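PDB 4JMF: probable chaperone from Pseudomonas aeruginosa, which probably acts as a type III secretion chaperone of the CesT family, binding an effector protein as a homodimer before its export. Local coordinates for residues B[46-51]-B[88-93]; B[72-77]-B[106-111]; B[11-16]-B[26-31]. All coordinates share one frame; numbering follows the deposited sequence.

Contact 1 of 3, residues B[46-51]-B[88-93]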
ATOM      1  N   HIS B  46      -0.174  12.459  -0.542  1.00 20.43           N
ATOM      2  CA  HIS B  46       0.528  11.186  -0.329  1.00 20.99           C
ATOM      3  C   HIS B  46       1.882  11.185  -1.021  1.00 19.89           C
ATOM      4  O   HIS B  46       2.072  11.858  -2.034  1.00 21.89           O
ATOM      5  CB  HIS B  46      -0.291   9.993  -0.833  1.00 20.11           C
ATOM      6  CG  HIS B  46      -1.590   9.801  -0.122  1.00 18.16           C
ATOM      7  ND1 HIS B  46      -2.639  10.688  -0.243  1.00 21.84           N
ATOM      8  CD2 HIS B  46      -2.021   8.815   0.700  1.00 15.68           C
ATOM      9  CE1 HIS B  46      -3.660  10.256   0.473  1.00 20.07           C
ATOM     10  NE2 HIS B  46      -3.308   9.130   1.066  1.00 22.34           N
ATOM     11  N   LEU B  47       2.831  10.437  -0.468  1.00 18.50           N
ATOM     12  CA  LEU B  47       4.159  10.339  -1.069  1.00 21.07           C
ATOM     13  C   LEU B  47       4.320   8.951  -1.663  1.00 18.18           C
ATOM     14  O   LEU B  47       4.273   7.948  -0.939  1.00 14.62           O
ATOM     15  CB  LEU B  47       5.253  10.566  -0.020  1.00 17.55           C
ATOM     16  CG  LEU B  47       6.686  10.226  -0.445  1.00 17.60           C
ATOM     17  CD1 LEU B  47       7.125  11.085  -1.620  1.00 22.21           C
ATOM     18  CD2 LEU B  47       7.627  10.458   0.703  1.00 25.57           C
ATOM     19  N   LEU B  48       4.509   8.900  -2.976  1.00 16.51           N
ATOM     20  CA  LEU B  48       4.696   7.635  -3.674  1.00 16.49           C
ATOM     21  C   LEU B  48       6.180   7.443  -3.937  1.00 15.47           C
ATOM     22  O   LEU B  48       6.819   8.330  -4.489  1.00 15.68           O
ATOM     23  CB  LEU B  48       3.938   7.666  -5.000  1.00 13.46           C
ATOM     24  CG  LEU B  48       4.036   6.456  -5.926  1.00 16.91           C
ATOM     25  CD1 LEU B  48       3.225   5.272  -5.367  1.00 16.45           C
ATOM     26  CD2 LEU B  48       3.566   6.838  -7.339  1.00 15.05           C
ATOM     27  N   MET B  49       6.734   6.303  -3.521  1.00 14.00           N
ATOM     28  CA  MET B  49       8.117   5.970  -3.858  1.00 15.34           C
ATOM     29  C   MET B  49       8.118   4.720  -4.716  1.00 17.05           C
ATOM     30  O   MET B  49       7.389   3.764  -4.429  1.00 16.35           O
ATOM     31  CB  MET B  49       8.943   5.686  -2.598  1.00 13.29           C
ATOM     32  CG  MET B  49       8.999   6.827  -1.600  1.00 14.01           C
ATOM     33  SD  MET B  49      10.237   6.453  -0.356  1.00 17.45           S
ATOM     34  CE  MET B  49      10.118   7.884   0.715  1.00 15.33           C
ATOM     35  N   PHE B  50       8.944   4.695  -5.755  1.00 17.19           N
ATOM     36  CA  PHE B  50       8.973   3.493  -6.585  1.00 18.62           C
ATOM     37  C   PHE B  50      10.278   3.317  -7.325  1.00 20.57           C
ATOM     38  O   PHE B  50      11.049   4.266  -7.483  1.00 19.10           O
ATOM     39  CB  PHE B  50       7.788   3.472  -7.570  1.00 17.73           C
ATOM     40  CG  PHE B  50       7.752   4.649  -8.512  1.00 21.14           C
ATOM     41  CD1 PHE B  50       8.217   4.529  -9.814  1.00 18.58           C
ATOM     42  CD2 PHE B  50       7.224   5.871  -8.103  1.00 19.82           C
ATOM     43  CE1 PHE B  50       8.170   5.622 -10.689  1.00 21.53           C
ATOM     44  CE2 PHE B  50       7.174   6.965  -8.971  1.00 16.95           C
ATOM     45  CZ  PHE B  50       7.646   6.837 -10.261  1.00 23.92           C
ATOM     46  N   THR B  51      10.515   2.089  -7.784  1.00 19.16           N
ATOM     47  CA  THR B  51      11.699   1.802  -8.565  1.00 18.80           C
ATOM     48  C   THR B  51      11.289   0.877  -9.719  1.00 22.41           C
ATOM     49  O   THR B  51      10.465  -0.035  -9.543  1.00 18.28           O
ATOM     50  CB  THR B  51      12.805   1.187  -7.663  1.00 18.31           C
ATOM     51  OG1 THR B  51      14.005   0.960  -8.409  1.00 20.13           O
ATOM     52  CG2 THR B  51      12.338  -0.106  -7.023  1.00 18.36           C
ATOM     53  N   TRP B  88       6.647  -0.416  -5.632  1.00 15.58           N
ATOM     54  CA  TRP B  88       6.239   0.884  -5.102  1.00 15.23           C
ATOM     55  C   TRP B  88       5.641   0.795  -3.722  1.00 19.41           C
ATOM     56  O   TRP B  88       5.094  -0.244  -3.323  1.00 16.63           O
ATOM     57  CB  TRP B  88       5.210   1.546  -6.024  1.00 14.61           C
ATOM     58  CG  TRP B  88       3.931   0.759  -6.160  1.00 16.60           C
ATOM     59  CD1 TRP B  88       3.699  -0.285  -7.017  1.00 18.85           C
ATOM     60  CD2 TRP B  88       2.714   0.945  -5.420  1.00 19.14           C
ATOM     61  NE1 TRP B  88       2.411  -0.749  -6.866  1.00 19.26           N
ATOM     62  CE2 TRP B  88       1.787  -0.016  -5.887  1.00 18.89           C
ATOM     63  CE3 TRP B  88       2.315   1.832  -4.408  1.00 16.52           C
ATOM     64  CZ2 TRP B  88       0.486  -0.115  -5.379  1.00 16.51           C
ATOM     65  CZ3 TRP B  88       1.016   1.735  -3.904  1.00 21.72           C
ATOM     66  CH2 TRP B  88       0.117   0.766  -4.394  1.00 21.75           C
ATOM     67  N   ASN B  89       5.731   1.901  -2.987  1.00 15.53           N
ATOM     68  CA  ASN B  89       4.936   2.027  -1.771  1.00 14.86           C
ATOM     69  C   ASN B  89       4.430   3.454  -1.629  1.00 15.35           C
ATOM     70  O   ASN B  89       4.781   4.317  -2.439  1.00 15.68           O
ATOM     71  CB  ASN B  89       5.679   1.505  -0.534  1.00 14.36           C
ATOM     72  CG  ASN B  89       6.974   2.251  -0.257  1.00 16.21           C
ATOM     73  OD1 ASN B  89       7.204   3.358  -0.767  1.00 15.94           O
ATOM     74  ND2 ASN B  89       7.824   1.650   0.573  1.00 16.64           N
ATOM     75  N   ARG B  90       3.567   3.704  -0.650  1.00 16.05           N
ATOM     76  CA  ARG B  90       2.968   5.032  -0.522  1.00 16.03           C
ATOM     77  C   ARG B  90       2.593   5.328   0.918  1.00 19.26           C
ATOM     78  O   ARG B  90       2.133   4.438   1.641  1.00 17.20           O
ATOM     79  CB  ARG B  90       1.725   5.152  -1.405  1.00 19.35           C
ATOM     80  CG  ARG B  90       1.000   6.485  -1.236  1.00 20.66           C
ATOM     81  CD  ARG B  90       0.222   6.842  -2.479  1.00 22.73           C
ATOM     82  NE  ARG B  90      -0.699   5.794  -2.785  1.00 26.59           N
ATOM     83  CZ  ARG B  90      -1.171   5.502  -3.990  1.00 27.09           C
ATOM     84  NH1 ARG B  90      -0.837   6.199  -5.086  1.00 20.16           N
ATOM     85  NH2 ARG B  90      -1.999   4.486  -4.068  1.00 18.23           N
ATOM     86  N   GLN B  91       2.805   6.576   1.338  1.00 16.05           N
ATOM     87  CA  GLN B  91       2.440   6.984   2.683  1.00 17.75           C
ATOM     88  C   GLN B  91       1.774   8.338   2.631  1.00 15.82           C
ATOM     89  O   GLN B  91       2.096   9.151   1.770  1.00 18.33           O
ATOM     90  CB  GLN B  91       3.675   7.034   3.589  1.00 21.07           C
ATOM     91  CG  GLN B  91       4.255   5.660   3.933  1.00 22.36           C
ATOM     92  CD  GLN B  91       3.481   4.949   5.043  1.00 25.58           C
ATOM     93  OE1 GLN B  91       3.794   5.095   6.233  1.00 26.72           O
ATOM     94  NE2 GLN B  91       2.471   4.173   4.657  1.00 19.94           N
ATOM     95  N   PRO B  92       0.826   8.581   3.545  1.00 16.40           N
ATOM     96  CA  PRO B  92       0.193   9.901   3.601  1.00 19.52           C
ATOM     97  C   PRO B  92       1.172  10.872   4.233  1.00 18.17           C
ATOM     98  O   PRO B  92       1.861  10.485   5.184  1.00 21.54           O
ATOM     99  CB  PRO B  92      -0.998   9.683   4.545  1.00 22.45           C
ATOM    100  CG  PRO B  92      -1.080   8.192   4.783  1.00 26.57           C
ATOM    101  CD  PRO B  92       0.311   7.679   4.590  1.00 19.97           C
ATOM    102  N   LEU B  93       1.268  12.093   3.721  1.00 21.59           N
ATOM    103  CA  LEU B  93       2.207  13.063   4.293  1.00 21.18           C
ATOM    104  C   LEU B  93       1.976  13.310   5.792  1.00 25.45           C
ATOM    105  O   LEU B  93       2.916  13.614   6.525  1.00 27.40           O
ATOM    106  CB  LEU B  93       2.155  14.379   3.509  1.00 22.21           C
ATOM    107  CG  LEU B  93       2.587  14.321   2.043  1.00 22.40           C
ATOM    108  CD1 LEU B  93       2.394  15.675   1.357  1.00 25.75           C
ATOM    109  CD2 LEU B  93       4.037  13.868   1.910  1.00 17.78           C
TER
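L48 holds CG anti to its backbone N (chi1 178°), while W88 has CG between N and the carbonyl carbon (chi1 62°); the two side chains cross obliquely, L48 CD1 lying 3.7 Å from W88 CE3. F50 takes the same first torsion as W88, and the pair meets through its beta carbons, CB to CB 3.6 Å; beyond CB both lead away, apart from the contact of W88 CE3 with L48. The backbones run antiparallel in the central sheet of the type III chaperone fold, L47 and M49 forming hydrogen-bonded pairs with Q91 and N89. The bond from L47 N to Q91 O is short and straight, 2.7 Å and 173° at the hydrogen. H46, L48 and F50 share one face with W88, R90 and P92; H46 CB packs 3.6 Å from R90 CD. This face meets the second subunit, where W88 NE1 bonds N65 O of that subunit. Helix 98-114 covers the opposite face, with Q104 donating to N89 OD1. The same OD1 sits 3.4 Å from M49 CB, and N89 ND2 bonds the carbonyl of C72. Q91 turns back on its own strand, NE2 donating to R90 O at 3.0 Å.

Contact 2 of 3, residues B[72-77]-B[106-111]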
ATOM      1  N   CYS B  72       4.576   0.056   4.818  1.00 16.15           N
ATOM      2  CA  CYS B  72       5.545   0.475   3.805  1.00 19.27           C
ATOM      3  C   CYS B  72       6.104  -0.694   3.000  1.00 17.47           C
ATOM      4  O   CYS B  72       6.967  -0.495   2.133  1.00 15.76           O
ATOM      5  CB  CYS B  72       6.700   1.255   4.443  1.00 17.53           C
ATOM      6  SG  CYS B  72       6.187   2.842   5.149  1.00 21.51           S
ATOM      7  N   LYS B  73       5.650  -1.911   3.297  1.00 17.86           N
ATOM      8  CA  LYS B  73       6.087  -3.067   2.492  1.00 17.54           C
ATOM      9  C   LYS B  73       5.628  -2.773   1.075  1.00 19.50           C
ATOM     10  O   LYS B  73       4.454  -2.455   0.857  1.00 16.28           O
ATOM     11  CB  LYS B  73       5.451  -4.367   2.972  1.00 20.53           C
ATOM     12  CG  LYS B  73       5.797  -5.563   2.079  1.00 20.79           C
ATOM     13  CD  LYS B  73       4.995  -6.790   2.463  1.00 18.44           C
ATOM     14  CE  LYS B  73       5.388  -7.980   1.578  1.00 19.25           C
ATOM     15  NZ  LYS B  73       4.653  -9.223   1.949  1.00 20.32           N
ATOM     16  N   PRO B  74       6.557  -2.812   0.112  1.00 17.05           N
ATOM     17  CA  PRO B  74       6.170  -2.359  -1.227  1.00 18.95           C
ATOM     18  C   PRO B  74       5.373  -3.399  -2.006  1.00 20.45           C
ATOM     19  O   PRO B  74       5.313  -4.579  -1.645  1.00 18.48           O
ATOM     20  CB  PRO B  74       7.517  -2.095  -1.915  1.00 15.30           C
ATOM     21  CG  PRO B  74       8.473  -2.993  -1.202  1.00 18.47           C
ATOM     22  CD  PRO B  74       7.984  -3.161   0.201  1.00 16.23           C
ATOM     23  N   ILE B  75       4.766  -2.929  -3.090  1.00 22.10           N
ATOM     24  CA  ILE B  75       3.884  -3.726  -3.916  1.00 18.81           C
ATOM     25  C   ILE B  75       4.556  -3.821  -5.283  1.00 21.47           C
ATOM     26  O   ILE B  75       5.220  -2.875  -5.700  1.00 21.41           O
ATOM     27  CB  ILE B  75       2.542  -2.989  -4.074  1.00 19.78           C
ATOM     28  CG1 ILE B  75       1.955  -2.663  -2.706  1.00 23.51           C
ATOM     29  CG2 ILE B  75       1.556  -3.778  -4.934  1.00 19.20           C
ATOM     30  CD1 ILE B  75       1.811  -3.847  -1.840  1.00 28.11           C
ATOM     31  N   LEU B  76       4.399  -4.943  -5.984  1.00 19.46           N
ATOM     32  CA  LEU B  76       4.991  -5.073  -7.317  1.00 22.93           C
ATOM     33  C   LEU B  76       3.894  -5.170  -8.369  1.00 22.88           C
ATOM     34  O   LEU B  76       3.150  -6.150  -8.414  1.00 18.57           O
ATOM     35  CB  LEU B  76       5.911  -6.294  -7.397  1.00 22.52           C
ATOM     36  CG  LEU B  76       6.648  -6.495  -8.722  1.00 25.20           C
ATOM     37  CD1 LEU B  76       7.354  -5.208  -9.101  1.00 26.54           C
ATOM     38  CD2 LEU B  76       7.657  -7.613  -8.616  1.00 27.19           C
ATOM     39  N   GLY B  77       3.786  -4.150  -9.208  1.00 19.57           N
ATOM     40  CA  GLY B  77       2.711  -4.090 -10.181  1.00 21.52           C
ATOM     41  C   GLY B  77       3.252  -3.748 -11.556  1.00 22.33           C
ATOM     42  O   GLY B  77       4.472  -3.628 -11.749  1.00 20.52           O
ATOM     43  N   GLU B 106      13.544   2.854   2.895  1.00 19.44           N
ATOM     44  CA  GLU B 106      14.342   1.694   3.260  1.00 22.75           C
ATOM     45  C   GLU B 106      13.611   0.402   2.948  1.00 21.38           C
ATOM     46  O   GLU B 106      14.219  -0.546   2.441  1.00 20.56           O
ATOM     47  CB  GLU B 106      14.702   1.737   4.744  1.00 23.99           C
ATOM     48  CG  GLU B 106      15.759   0.710   5.152  1.00 21.75           C
ATOM     49  CD  GLU B 106      16.587   1.199   6.327  1.00 25.20           C
ATOM     50  OE1 GLU B 106      16.066   1.216   7.471  1.00 24.61           O
ATOM     51  OE2 GLU B 106      17.762   1.576   6.100  1.00 27.36           O
ATOM     52  N   GLN B 107      12.312   0.363   3.236  1.00 19.79           N
ATOM     53  CA  GLN B 107      11.526  -0.837   2.941  1.00 21.71           C
ATOM     54  C   GLN B 107      11.401  -1.059   1.433  1.00 20.91           C
ATOM     55  O   GLN B 107      11.404  -2.203   0.967  1.00 21.26           O
ATOM     56  CB  GLN B 107      10.149  -0.768   3.607  1.00 19.70           C
ATOM     57  CG  GLN B 107      10.207  -0.760   5.129  1.00 21.96           C
ATOM     58  CD  GLN B 107      10.943  -1.969   5.670  1.00 27.37           C
ATOM     59  OE1 GLN B 107      10.545  -3.114   5.428  1.00 28.38           O
ATOM     60  NE2 GLN B 107      12.032  -1.724   6.399  1.00 23.73           N
ATOM     61  N   LEU B 108      11.304   0.031   0.670  1.00 20.25           N
ATOM     62  CA  LEU B 108      11.295  -0.075  -0.788  1.00 20.11           C
ATOM     63  C   LEU B 108      12.596  -0.720  -1.251  1.00 23.40           C
ATOM     64  O   LEU B 108      12.590  -1.732  -1.964  1.00 19.91           O
ATOM     65  CB  LEU B 108      11.145   1.301  -1.447  1.00 18.35           C
ATOM     66  CG  LEU B 108      11.134   1.268  -2.979  1.00 22.03           C
ATOM     67  CD1 LEU B 108       9.952   0.440  -3.504  1.00 18.76           C
ATOM     68  CD2 LEU B 108      11.116   2.681  -3.572  1.00 19.52           C
ATOM     69  N   VAL B 109      13.717  -0.134  -0.839  1.00 22.96           N
ATOM     70  CA  VAL B 109      15.025  -0.642  -1.238  1.00 22.41           C
ATOM     71  C   VAL B 109      15.293  -2.063  -0.731  1.00 22.98           C
ATOM     72  O   VAL B 109      15.880  -2.882  -1.445  1.00 23.18           O
ATOM     73  CB  VAL B 109      16.148   0.331  -0.839  1.00 24.11           C
ATOM     74  CG1 VAL B 109      17.502  -0.264  -1.167  1.00 25.12           C
ATOM     75  CG2 VAL B 109      15.972   1.635  -1.599  1.00 21.58           C
ATOM     76  N   ALA B 110      14.825  -2.377   0.476  1.00 20.34           N
ATOM     77  CA  ALA B 110      15.006  -3.722   1.009  1.00 22.98           C
ATOM     78  C   ALA B 110      14.379  -4.776   0.104  1.00 24.98           C
ATOM     79  O   ALA B 110      14.948  -5.846  -0.102  1.00 25.29           O
ATOM     80  CB  ALA B 110      14.458  -3.828   2.437  1.00 25.64           C
ATOM     81  N   ALA B 111      13.216  -4.480  -0.464  1.00 24.12           N
ATOM     82  CA  ALA B 111      12.575  -5.475  -1.322  1.00 23.10           C
ATOM     83  C   ALA B 111      13.272  -5.529  -2.667  1.00 26.24           C
ATOM     84  O   ALA B 111      13.385  -6.591  -3.274  1.00 26.43           O
ATOM     85  CB  ALA B 111      11.118  -5.178  -1.496  1.00 20.21           C
TER
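C72 opens the contact by directing its CB at the helix, 4.1 Å from both CB and CG of Q107. The first torsion of Q107 has CG anti to the carbonyl carbon (chi1 -64°), which sets CG beside the backbone N, where it meets C72 CB. The C72 carbonyl oxygen lies closer, 3.5 Å from Q107 CB. K73 turns away, its NZ salt-bridged to an acidic side chain of the chain of another protein. P74 then meets three helix residues spanning one turn. Its CD is 3.6 Å from Q107 O, its CB 3.9 Å from L108 CD1, and its CG only 3.4 Å from A111 CB, tighter than usual for two carbons. Q107 O also accepts the helical bond from A111 N, at 3.2 Å. From I75 onward the chain becomes the edge strand 75-78, which bonds along strand 85-92, with I75 paired to W88. The segment thus leads into the sheet just after passing helix 98-114, the helix lying across one face of the chaperone sheet. No hydrogen bond joins the two segments: the join is van der Waals packing, carbon on carbon and carbon on carbonyl oxygen, centred on the proline ring. A111 offers only a methyl here, and the ring presses tightly on it. Polar ends work elsewhere, as Q107 NE2 donates to the backbone of that other protein, so residues packed within this fold also serve in partner binding.

Contact 3 of 3, residues B[11-16]-B[26-31]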
ATOM      1  N   GLN B  11      12.801  16.660   4.986  1.00 17.35           N
ATOM      2  CA  GLN B  11      13.115  15.720   6.066  1.00 20.32           C
ATOM      3  C   GLN B  11      13.856  14.496   5.546  1.00 20.28           C
ATOM      4  O   GLN B  11      14.820  14.038   6.176  1.00 19.80           O
ATOM      5  CB  GLN B  11      11.831  15.303   6.807  1.00 19.68           C
ATOM      6  CG  GLN B  11      11.139  16.489   7.494  1.00 22.90           C
ATOM      7  CD  GLN B  11      12.004  17.101   8.596  1.00 25.92           C
ATOM      8  OE1 GLN B  11      12.586  16.380   9.407  1.00 23.49           O
ATOM      9  NE2 GLN B  11      12.105  18.438   8.615  1.00 23.62           N
ATOM     10  N   LEU B  12      13.426  13.964   4.395  1.00 16.50           N
ATOM     11  CA  LEU B  12      14.101  12.795   3.836  1.00 18.14           C
ATOM     12  C   LEU B  12      15.545  13.116   3.505  1.00 18.48           C
ATOM     13  O   LEU B  12      16.436  12.295   3.728  1.00 19.16           O
ATOM     14  CB  LEU B  12      13.385  12.275   2.588  1.00 18.52           C
ATOM     15  CG  LEU B  12      14.051  11.118   1.829  1.00 19.46           C
ATOM     16  CD1 LEU B  12      14.134   9.832   2.673  1.00 16.27           C
ATOM     17  CD2 LEU B  12      13.277  10.832   0.549  1.00 14.33           C
ATOM     18  N   PHE B  13      15.785  14.308   2.970  1.00 16.06           N
ATOM     19  CA  PHE B  13      17.150  14.657   2.593  1.00 21.49           C
ATOM     20  C   PHE B  13      18.066  14.844   3.809  1.00 21.62           C
ATOM     21  O   PHE B  13      19.270  14.547   3.745  1.00 21.36           O
ATOM     22  CB  PHE B  13      17.153  15.852   1.635  1.00 25.31           C
ATOM     23  CG  PHE B  13      16.913  15.457   0.193  1.00 32.62           C
ATOM     24  CD1 PHE B  13      17.838  15.764  -0.796  1.00 31.69           C
ATOM     25  CD2 PHE B  13      15.786  14.717  -0.155  1.00 28.86           C
ATOM     26  CE1 PHE B  13      17.620  15.382  -2.113  1.00 35.86           C
ATOM     27  CE2 PHE B  13      15.565  14.326  -1.476  1.00 36.11           C
ATOM     28  CZ  PHE B  13      16.478  14.657  -2.451  1.00 30.73           C
ATOM     29  N   LEU B  14      17.491  15.305   4.918  1.00 17.36           N
ATOM     30  CA  LEU B  14      18.215  15.339   6.191  1.00 20.85           C
ATOM     31  C   LEU B  14      18.535  13.929   6.646  1.00 20.40           C
ATOM     32  O   LEU B  14      19.648  13.650   7.082  1.00 17.88           O
ATOM     33  CB  LEU B  14      17.384  16.021   7.271  1.00 20.67           C
ATOM     34  CG  LEU B  14      17.042  17.484   7.076  1.00 23.47           C
ATOM     35  CD1 LEU B  14      16.269  18.015   8.296  1.00 19.72           C
ATOM     36  CD2 LEU B  14      18.321  18.279   6.853  1.00 26.94           C
ATOM     37  N   ALA B  15      17.548  13.040   6.544  1.00 20.05           N
ATOM     38  CA  ALA B  15      17.743  11.659   6.963  1.00 19.93           C
ATOM     39  C   ALA B  15      18.825  10.967   6.140  1.00 22.46           C
ATOM     40  O   ALA B  15      19.625  10.206   6.675  1.00 22.29           O
ATOM     41  CB  ALA B  15      16.439  10.892   6.885  1.00 18.79           C
ATOM     42  N   LEU B  16      18.863  11.240   4.838  1.00 21.59           N
ATOM     43  CA  LEU B  16      19.838  10.590   3.960  1.00 20.72           C
ATOM     44  C   LEU B  16      21.150  11.363   3.871  1.00 24.46           C
ATOM     45  O   LEU B  16      22.076  10.934   3.171  1.00 24.79           O
ATOM     46  CB  LEU B  16      19.259  10.463   2.550  1.00 23.50           C
ATOM     47  CG  LEU B  16      17.979   9.647   2.440  1.00 22.23           C
ATOM     48  CD1 LEU B  16      17.395   9.814   1.035  1.00 23.14           C
ATOM     49  CD2 LEU B  16      18.288   8.186   2.739  1.00 20.16           C
ATOM     50  N   SER B  26       7.185  17.851 -10.140  1.00 56.59           N
ATOM     51  CA  SER B  26       7.177  16.444 -10.514  1.00 57.96           C
ATOM     52  C   SER B  26       8.140  15.565  -9.703  1.00 49.75           C
ATOM     53  O   SER B  26       8.231  15.661  -8.470  1.00 46.99           O
ATOM     54  CB  SER B  26       7.460  16.267 -12.020  1.00 60.43           C
ATOM     55  OG  SER B  26       8.854  16.397 -12.315  1.00 53.71           O
ATOM     56  N   VAL B  27       8.857  14.719 -10.435  1.00 40.65           N
ATOM     57  CA  VAL B  27       9.492  13.535  -9.889  1.00 32.14           C
ATOM     58  C   VAL B  27      10.937  13.773  -9.494  1.00 31.57           C
ATOM     59  O   VAL B  27      11.749  14.218 -10.321  1.00 29.15           O
ATOM     60  CB  VAL B  27       9.431  12.400 -10.923  1.00 29.50           C
ATOM     61  CG1 VAL B  27      10.051  11.138 -10.368  1.00 29.21           C
ATOM     62  CG2 VAL B  27       7.989  12.152 -11.332  1.00 31.53           C
ATOM     63  N   LEU B  28      11.245  13.484  -8.231  1.00 25.39           N
ATOM     64  CA  LEU B  28      12.627  13.427  -7.760  1.00 24.59           C
ATOM     65  C   LEU B  28      13.151  12.008  -7.869  1.00 24.14           C
ATOM     66  O   LEU B  28      12.437  11.050  -7.570  1.00 23.25           O
ATOM     67  CB  LEU B  28      12.711  13.840  -6.295  1.00 25.49           C
ATOM     68  CG  LEU B  28      12.826  15.335  -6.035  1.00 38.65           C
ATOM     69  CD1 LEU B  28      12.661  15.632  -4.546  1.00 35.18           C
ATOM     70  CD2 LEU B  28      14.187  15.818  -6.528  1.00 39.97           C
ATOM     71  N   SER B  29      14.409  11.867  -8.263  1.00 19.70           N
ATOM     72  CA  SER B  29      15.001  10.545  -8.357  1.00 21.06           C
ATOM     73  C   SER B  29      16.236  10.455  -7.471  1.00 22.71           C
ATOM     74  O   SER B  29      16.977  11.428  -7.334  1.00 23.98           O
ATOM     75  CB  SER B  29      15.366  10.234  -9.809  1.00 20.17           C
ATOM     76  OG  SER B  29      14.262  10.474 -10.664  1.00 22.61           O
ATOM     77  N   LEU B  30      16.448   9.278  -6.889  1.00 22.19           N
ATOM     78  CA  LEU B  30      17.588   9.009  -6.021  1.00 23.53           C
ATOM     79  C   LEU B  30      18.257   7.715  -6.450  1.00 21.23           C
ATOM     80  O   LEU B  30      17.576   6.749  -6.765  1.00 22.37           O
ATOM     81  CB  LEU B  30      17.113   8.829  -4.584  1.00 22.75           C
ATOM     82  CG  LEU B  30      16.532  10.056  -3.905  1.00 25.03           C
ATOM     83  CD1 LEU B  30      15.967   9.659  -2.553  1.00 22.20           C
ATOM     84  CD2 LEU B  30      17.644  11.091  -3.751  1.00 22.23           C
ATOM     85  N   GLN B  31      19.586   7.695  -6.469  1.00 23.16           N
ATOM     86  CA  GLN B  31      20.323   6.458  -6.691  1.00 22.77           C
ATOM     87  C   GLN B  31      20.707   5.876  -5.335  1.00 24.33           C
ATOM     88  O   GLN B  31      21.476   6.478  -4.588  1.00 25.63           O
ATOM     89  CB  GLN B  31      21.587   6.732  -7.499  1.00 23.32           C
ATOM     90  CG  GLN B  31      22.288   5.465  -7.974  1.00 22.54           C
ATOM     91  CD  GLN B  31      21.538   4.816  -9.113  1.00 24.88           C
ATOM     92  OE1 GLN B  31      21.144   5.489 -10.068  1.00 24.56           O
ATOM     93  NE2 GLN B  31      21.308   3.507  -9.009  1.00 22.15           N
TER
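L12 and F13 of helix 11-15, with L16 following, face L28 and L30; the short axis of the helix runs nearly parallel to that of strand 28-31, the N-to-C directions 12° apart. The axes approach to 12.6 Å and the closest CA atoms, those of F13 and L30, are 10.3 Å apart, so only side chains bridge the gap. L16 N bonds L12 O at 2.9 Å, which sets the two leucines four residues apart on the side directed at the strand. In the strand, L28 and L30 direct their CB atoms toward the helix, with S29 between them pointing away. L30 is the common partner, and its two methyls divide the work. CD1 meets L16 CD1 at 3.9 Å, the two leucines reaching toward each other tip to tip, and lies 4.3 Å from L12 CD2. CD2 approaches F13 CZ at 4.0 Å; the ring and the leucine branch meet at a slant. The CB of F13 points neither at the strand nor away from it, but its ring end comes nearer, and CE2 reaches a looser 4.4 Å from L28 CD1. No hydrogen bond crosses the contact; it is entirely apolar. L12 and L30 also rest on L39 of strand 35-41, while I101 and L105 of helix 98-114 join L12 and L16 from the other helix. F13 and L16 further touch apolar side chains of the chain of another protein, and L30 and Q31 pair with a strand of that chain in an antiparallel ladder. This extension of the chaperone's edge strand by its bound partner is beta augmentation, here set beside the N-terminal helix of the alpha+beta fold of CesT-type chaperones.

How the contacts relate
All three contacts reach one antiparallel sheet and are largely buried. Contact 1, nearest the chain's centre, is the strand pairing itself, with backbone hydrogen bonds and side chains on two faces. Contacts 2 and 3 lie on opposite sides of that centre, about 16 Å apart between their centres, and join helices to the edge strands or their approaches without hydrogen bonds across them, contact 3 by apolar carbons alone. Contact 2 touches contact 1 directly, since strands 75-78 and 85-92 are neighbours in the sheet; contact 3 touches neither. Contacts 1 and 2 both meet the second subunit. All three also meet the chain of another protein, but only in contact 3 does a strand of it extend the sheet.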